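Local coordinates for protein peptidase M3B, oligoendopeptidase F (Enterococcus faecium, PDB 2QR4) that probably hydrolyses internal peptide bonds of short peptides, as a metal-dependent oligoendopeptidase of peptidase family M3, at residues Thr165-Glu169 and Ser187-Val192; Ala195-Gly199 and Asp483-Lys487. Where two conformers were deposited one is given. Residue numbers count along the deposited sequence, not the author numbering.

Contact 1: residues Thr165-Glu169 and Ser187-Val192; sequences TIEGE and STDRRV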
ATOM      1  N   THR A 165      -1.926  -6.353  27.776  1.00 50.47           N
ATOM      2  CA  THR A 165      -1.947  -7.374  28.804  1.00 42.82           C
ATOM      3  C   THR A 165      -3.342  -7.464  29.416  1.00 36.41           C
ATOM      4  O   THR A 165      -4.029  -6.458  29.554  1.00 42.44           O
ATOM      5  CB  THR A 165      -0.937  -6.957  29.911  1.00 45.22           C
ATOM      6  OG1 THR A 165       0.276  -7.696  29.755  1.00 49.96           O
ATOM      7  CG2 THR A 165      -1.498  -7.160  31.307  1.00 47.13           C
ATOM      8  N   ILE A 166      -3.760  -8.661  29.801  1.00 39.83           N
ATOM      9  CA  ILE A 166      -4.976  -8.811  30.584  1.00 37.99           C
ATOM     10  C   ILE A 166      -4.674  -9.644  31.824  1.00 42.57           C
ATOM     11  O   ILE A 166      -3.569 -10.167  31.965  1.00 44.35           O
ATOM     12  CB  ILE A 166      -6.077  -9.537  29.784  1.00 46.11           C
ATOM     13  CG1 ILE A 166      -5.613 -10.953  29.417  1.00 45.27           C
ATOM     14  CG2 ILE A 166      -6.454  -8.737  28.548  1.00 43.46           C
ATOM     15  CD1 ILE A 166      -6.692 -11.857  28.860  1.00 32.12           C
ATOM     16  N   GLU A 167      -5.655  -9.774  32.716  1.00 44.01           N
ATOM     17  CA  GLU A 167      -5.566 -10.764  33.790  1.00 44.14           C
ATOM     18  C   GLU A 167      -6.109 -12.073  33.254  1.00 41.43           C
ATOM     19  O   GLU A 167      -7.227 -12.117  32.744  1.00 47.47           O
ATOM     20  CB  GLU A 167      -6.374 -10.350  35.026  1.00 40.37           C
ATOM     21  CG  GLU A 167      -6.082 -11.246  36.236  1.00 61.31           C
ATOM     22  CD  GLU A 167      -7.163 -11.212  37.313  1.00 62.78           C
ATOM     23  OE1 GLU A 167      -7.355 -12.247  37.985  1.00 59.74           O
ATOM     24  OE2 GLU A 167      -7.818 -10.163  37.489  1.00 70.46           O
ATOM     25  N   GLY A 168      -5.327 -13.140  33.378  1.00 46.46           N
ATOM     26  CA  GLY A 168      -5.681 -14.423  32.779  1.00 48.04           C
ATOM     27  C   GLY A 168      -6.560 -15.364  33.592  1.00 61.65           C
ATOM     28  O   GLY A 168      -7.291 -14.945  34.490  1.00 60.20           O
ATOM     29  N   GLU A 169      -6.507 -16.654  33.273  0.50 64.70           N
ATOM     30  CA  GLU A 169      -7.420 -17.620  33.890  0.50 66.48           C
ATOM     31  C   GLU A 169      -7.104 -17.919  35.353  0.50 71.10           C
ATOM     32  O   GLU A 169      -8.012 -18.119  36.162  0.50 62.32           O
ATOM     33  CB  GLU A 169      -7.474 -18.923  33.087  0.50 59.10           C
ATOM     34  CG  GLU A 169      -8.293 -18.832  31.815  0.50 47.49           C
ATOM     35  CD  GLU A 169      -9.065 -20.104  31.544  0.50 38.74           C
ATOM     36  OE1 GLU A 169      -9.150 -20.522  30.375  0.50 43.22           O
ATOM     37  OE2 GLU A 169      -9.586 -20.688  32.509  0.50 38.87           O
ATOM     38  N   SER A 187     -12.472 -19.673  26.686  1.00 49.05           N
ATOM     39  CA  SER A 187     -12.369 -19.927  28.112  1.00 47.25           C
ATOM     40  C   SER A 187     -13.750 -20.005  28.761  1.00 46.54           C
ATOM     41  O   SER A 187     -14.686 -19.313  28.352  1.00 42.82           O
ATOM     42  CB  SER A 187     -11.526 -18.831  28.771  1.00 44.91           C
ATOM     43  OG  SER A 187     -11.723 -18.818  30.173  1.00 54.38           O
ATOM     44  N   THR A 188     -13.881 -20.846  29.777  1.00 43.33           N
ATOM     45  CA  THR A 188     -15.149 -20.939  30.489  1.00 43.84           C
ATOM     46  C   THR A 188     -15.238 -19.797  31.484  1.00 47.15           C
ATOM     47  O   THR A 188     -16.272 -19.584  32.118  1.00 51.57           O
ATOM     48  CB  THR A 188     -15.293 -22.273  31.232  1.00 44.65           C
ATOM     49  OG1 THR A 188     -14.323 -22.335  32.287  1.00 48.14           O
ATOM     50  CG2 THR A 188     -15.086 -23.441  30.273  1.00 38.53           C
ATOM     51  N   ASP A 189     -14.138 -19.064  31.615  1.00 50.16           N
ATOM     52  CA  ASP A 189     -14.087 -17.914  32.504  1.00 49.03           C
ATOM     53  C   ASP A 189     -14.483 -16.666  31.711  1.00 49.26           C
ATOM     54  O   ASP A 189     -13.672 -16.069  31.002  1.00 46.55           O
ATOM     55  CB  ASP A 189     -12.691 -17.789  33.123  1.00 43.48           C
ATOM     56  CG  ASP A 189     -12.573 -16.622  34.078  1.00 51.43           C
ATOM     57  OD1 ASP A 189     -13.416 -15.700  34.025  1.00 61.72           O
ATOM     58  OD2 ASP A 189     -11.623 -16.622  34.886  1.00 59.00           O
ATOM     59  N   ARG A 190     -15.746 -16.281  31.843  1.00 47.95           N
ATOM     60  CA  ARG A 190     -16.311 -15.201  31.055  1.00 46.27           C
ATOM     61  C   ARG A 190     -15.539 -13.891  31.144  1.00 41.33           C
ATOM     62  O   ARG A 190     -15.446 -13.158  30.169  1.00 36.85           O
ATOM     63  CB  ARG A 190     -17.772 -14.954  31.431  1.00 42.46           C
ATOM     64  CG  ARG A 190     -18.469 -14.103  30.399  1.00 50.21           C
ATOM     65  CD  ARG A 190     -19.913 -13.894  30.733  1.00 41.00           C
ATOM     66  NE  ARG A 190     -20.635 -13.392  29.570  1.00 46.00           N
ATOM     67  CZ  ARG A 190     -21.763 -12.695  29.645  1.00 44.77           C
ATOM     68  NH1 ARG A 190     -22.358 -12.281  28.540  1.00 26.41           N
ATOM     69  NH2 ARG A 190     -22.292 -12.410  30.831  1.00 31.31           N
ATOM     70  N   ARG A 191     -15.001 -13.583  32.314  1.00 40.79           N
ATOM     71  CA  ARG A 191     -14.291 -12.323  32.490  1.00 43.98           C
ATOM     72  C   ARG A 191     -13.072 -12.286  31.574  1.00 41.69           C
ATOM     73  O   ARG A 191     -12.730 -11.245  31.013  1.00 48.37           O
ATOM     74  CB  ARG A 191     -13.875 -12.136  33.958  1.00 46.08           C
ATOM     75  CG  ARG A 191     -12.861 -11.027  34.182  1.00 58.11           C
ATOM     76  CD  ARG A 191     -12.171 -11.120  35.556  1.00 59.63           C
ATOM     77  NE  ARG A 191     -11.164 -12.183  35.642  1.00 50.36           N
ATOM     78  CZ  ARG A 191     -10.024 -12.204  34.949  1.00 59.68           C
ATOM     79  NH1 ARG A 191      -9.733 -11.235  34.083  1.00 50.07           N
ATOM     80  NH2 ARG A 191      -9.171 -13.211  35.109  1.00 53.79           N
ATOM     81  N   VAL A 192     -12.427 -13.438  31.425  1.00 42.86           N
ATOM     82  CA  VAL A 192     -11.232 -13.567  30.600  1.00 39.14           C
ATOM     83  C   VAL A 192     -11.570 -13.405  29.118  1.00 45.94           C
ATOM     84  O   VAL A 192     -10.850 -12.737  28.366  1.00 43.57           O
ATOM     85  CB  VAL A 192     -10.549 -14.921  30.869  1.00 44.33           C
ATOM     86  CG1 VAL A 192      -9.642 -15.329  29.710  1.00 32.77           C
ATOM     87  CG2 VAL A 192      -9.791 -14.858  32.184  1.00 35.10           C
TER
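Here the end of strand 165-167, which pairs with 173-175 in a two-stranded antiparallel hairpin, and the residues just after it meet the N-terminal turn of helix 190-206, a mostly polar contact at the periphery of this largely helical peptidase. Arg191 supplies the hydrogen bonds to the backbone of 165-169: Arg191 NH1 donates to Glu167 O at 3.0 Å, while Arg191 NH2 makes a weak hydrogen bond to Gly168 O at 2.6 Å, bent to 118°. Glu167 OE1 lies over one face of the guanidinium, 3.5 Å from Arg191 NH2, so that salt bridge is purely electrostatic. Val192 CG2 packs 3.4 Å from Gly168 O, and Leu184 of helix 178-185 touches both Ile166 and Val192. Asp189 is the N-cap of the helix, its OD1 weakly accepting from Arg191 N at 3.1 Å; Asp189 N in turn closes an ST turn on Ser187 OG at 2.8 Å. That same Ser187 OG sits 3.1 Å from Glu169 OE1.

Contact 2: residues Ala195-Gly199 and Asp483-Lys487; sequences AAFKG and DPEIK
Phe197 of helix 190-206 sets the far end of its ring against the side chains of Asp483, Glu485 and Ile486, on a loop turning into a short 3-10 segment at 485-487. Residues 195-199 are regular alpha helix, Gly199 N hydrogen-bonded to Ala195 O at 2.9 Å; in 483-487, Ile486 N reaches Asp483 O and Lys487 N reaches Pro484 O, both at 3.3 Å. The closest CA atoms are those of Lys198 and Glu485, 7.0 Å apart. With chi1 t and chi2 at 86°, Phe197 brings CE2 within 3.5 Å of Glu485 CB, and its edge meets Ile486 CD1 at 4.0 Å from CE1. Glu485 (chi1 m) bends at chi2 (p), placing OE2 3.3 Å from Lys198 CG; the Lys198 ammonium pairs with Glu194 instead. This buried, mainly apolar contact (222 Å²) joins helix 190-206 to the loop between helices 461-476 and 503-520. The rings of Tyr201, one turn on, and Tyr282 meet Phe197 at about 50° and 60°, and Tyr181 of helix 178-185 touches it.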
ATOM      1  N   ALA A 195     -12.362  -9.741  28.479  1.00 34.74           N
ATOM      2  CA  ALA A 195     -11.150  -8.935  28.545  1.00 31.81           C
ATOM      3  C   ALA A 195     -10.257  -9.137  27.310  1.00 35.48           C
ATOM      4  O   ALA A 195      -9.656  -8.185  26.829  1.00 45.67           O
ATOM      5  CB  ALA A 195     -10.396  -9.234  29.834  1.00 21.72           C
ATOM      6  N   ALA A 196     -10.181 -10.370  26.806  1.00 34.31           N
ATOM      7  CA  ALA A 196      -9.405 -10.682  25.595  1.00 39.94           C
ATOM      8  C   ALA A 196     -10.005 -10.007  24.395  1.00 34.84           C
ATOM      9  O   ALA A 196      -9.296  -9.427  23.577  1.00 38.79           O
ATOM     10  CB  ALA A 196      -9.341 -12.202  25.342  1.00 36.24           C
ATOM     11  N   PHE A 197     -11.324 -10.093  24.297  1.00 37.57           N
ATOM     12  CA  PHE A 197     -12.072  -9.519  23.191  1.00 31.09           C
ATOM     13  C   PHE A 197     -11.857  -8.007  23.149  1.00 38.67           C
ATOM     14  O   PHE A 197     -11.475  -7.471  22.113  1.00 43.42           O
ATOM     15  CB  PHE A 197     -13.551  -9.886  23.362  1.00 36.82           C
ATOM     16  CG  PHE A 197     -14.467  -9.300  22.337  1.00 34.40           C
ATOM     17  CD1 PHE A 197     -14.674  -9.936  21.123  1.00 39.88           C
ATOM     18  CD2 PHE A 197     -15.170  -8.135  22.607  1.00 41.45           C
ATOM     19  CE1 PHE A 197     -15.546  -9.407  20.184  1.00 36.75           C
ATOM     20  CE2 PHE A 197     -16.037  -7.595  21.670  1.00 37.41           C
ATOM     21  CZ  PHE A 197     -16.226  -8.233  20.455  1.00 39.70           C
ATOM     22  N   LYS A 198     -12.064  -7.334  24.281  1.00 44.23           N
ATOM     23  CA  LYS A 198     -11.883  -5.867  24.378  1.00 39.40           C
ATOM     24  C   LYS A 198     -10.443  -5.393  24.222  1.00 43.90           C
ATOM     25  O   LYS A 198     -10.187  -4.327  23.648  1.00 39.74           O
ATOM     26  CB  LYS A 198     -12.462  -5.327  25.693  1.00 35.67           C
ATOM     27  CG  LYS A 198     -13.955  -5.100  25.594  1.00 48.92           C
ATOM     28  CD  LYS A 198     -14.674  -5.036  26.928  1.00 48.89           C
ATOM     29  CE  LYS A 198     -16.164  -4.995  26.651  1.00 51.15           C
ATOM     30  NZ  LYS A 198     -16.948  -5.002  27.906  1.00 63.16           N
ATOM     31  N   GLY A 199      -9.505  -6.187  24.728  1.00 42.10           N
ATOM     32  CA  GLY A 199      -8.089  -5.890  24.542  1.00 32.37           C
ATOM     33  C   GLY A 199      -7.712  -5.913  23.067  1.00 41.41           C
ATOM     34  O   GLY A 199      -7.077  -4.980  22.563  1.00 46.72           O
ATOM     35  N   ASP A 483     -22.227  -5.317  20.155  1.00 49.34           N
ATOM     36  CA  ASP A 483     -20.966  -4.882  20.739  1.00 39.38           C
ATOM     37  C   ASP A 483     -20.329  -3.832  19.829  1.00 37.71           C
ATOM     38  O   ASP A 483     -20.187  -4.054  18.632  1.00 46.10           O
ATOM     39  CB  ASP A 483     -20.008  -6.071  20.874  1.00 39.66           C
ATOM     40  CG  ASP A 483     -20.490  -7.110  21.886  1.00 57.36           C
ATOM     41  OD1 ASP A 483     -20.664  -6.753  23.078  1.00 52.05           O
ATOM     42  OD2 ASP A 483     -20.662  -8.291  21.491  1.00 53.70           O
ATOM     43  N   PRO A 484     -19.949  -2.680  20.391  1.00 41.16           N
ATOM     44  CA  PRO A 484     -19.284  -1.664  19.562  1.00 35.65           C
ATOM     45  C   PRO A 484     -17.969  -2.164  18.973  1.00 41.18           C
ATOM     46  O   PRO A 484     -17.571  -1.747  17.880  1.00 37.74           O
ATOM     47  CB  PRO A 484     -19.037  -0.483  20.517  1.00 30.95           C
ATOM     48  CG  PRO A 484     -19.424  -0.950  21.890  1.00 41.87           C
ATOM     49  CD  PRO A 484     -20.149  -2.271  21.795  1.00 33.44           C
ATOM     50  N   GLU A 485     -17.310  -3.078  19.668  1.00 43.07           N
ATOM     51  CA  GLU A 485     -16.009  -3.547  19.215  1.00 32.28           C
ATOM     52  C   GLU A 485     -16.101  -4.246  17.862  1.00 38.99           C
ATOM     53  O   GLU A 485     -15.184  -4.160  17.042  1.00 42.23           O
ATOM     54  CB  GLU A 485     -15.393  -4.471  20.259  1.00 41.94           C
ATOM     55  CG  GLU A 485     -14.975  -3.768  21.563  1.00 42.81           C
ATOM     56  CD  GLU A 485     -16.095  -3.639  22.580  1.00 40.22           C
ATOM     57  OE1 GLU A 485     -17.239  -4.069  22.307  1.00 44.09           O
ATOM     58  OE2 GLU A 485     -15.816  -3.113  23.671  1.00 47.84           O
ATOM     59  N   ILE A 486     -17.214  -4.925  17.615  1.00 37.46           N
ATOM     60  CA  ILE A 486     -17.288  -5.793  16.446  1.00 36.43           C
ATOM     61  C   ILE A 486     -17.436  -5.007  15.151  1.00 39.87           C
ATOM     62  O   ILE A 486     -17.331  -5.566  14.073  1.00 48.14           O
ATOM     63  CB  ILE A 486     -18.426  -6.825  16.561  1.00 37.49           C
ATOM     64  CG1 ILE A 486     -18.048  -8.086  15.796  1.00 48.58           C
ATOM     65  CG2 ILE A 486     -19.739  -6.258  16.051  1.00 28.66           C
ATOM     66  CD1 ILE A 486     -16.984  -8.904  16.506  1.00 37.30           C
ATOM     67  N   LYS A 487     -17.686  -3.707  15.252  1.00 47.91           N
ATOM     68  CA  LYS A 487     -17.718  -2.866  14.057  1.00 49.57           C
ATOM     69  C   LYS A 487     -16.362  -2.851  13.339  1.00 45.07           C
ATOM     70  O   LYS A 487     -16.289  -2.516  12.157  1.00 43.50           O
ATOM     71  CB  LYS A 487     -18.139  -1.433  14.402  1.00 42.16           C
ATOM     72  CG  LYS A 487     -19.520  -1.332  14.990  1.00 56.00           C
ATOM     73  CD  LYS A 487     -19.798   0.065  15.510  1.00 58.81           C
ATOM     74  CE  LYS A 487     -19.891   1.056  14.389  1.00 67.60           C
ATOM     75  NZ  LYS A 487     -20.615   2.283  14.833  1.00 78.37           N
TER

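Both contacts draw on helix 190-206: contact 1 uses its capped first turn and contact 2 the next turn or so, and their centres lie 14 Å apart. They touch directly where Ile166 CG2 packs 3.7 Å from Ala195 O. Helix 178-185 lies alongside both, Leu184 meeting Ile166, Val192 and Ala196. The loop around residues 280-283 is a second common neighbour: Arg190 forms a salt bridge with Asp283, and Asp483 accepts a hydrogen bond from Met281 N and is hydrogen-bonded to His280. The helix thus ties a local hairpin to a segment more than 300 residues later. Centred about 31 and 25 Å from the chain centre, the contacts include no metal or substrate.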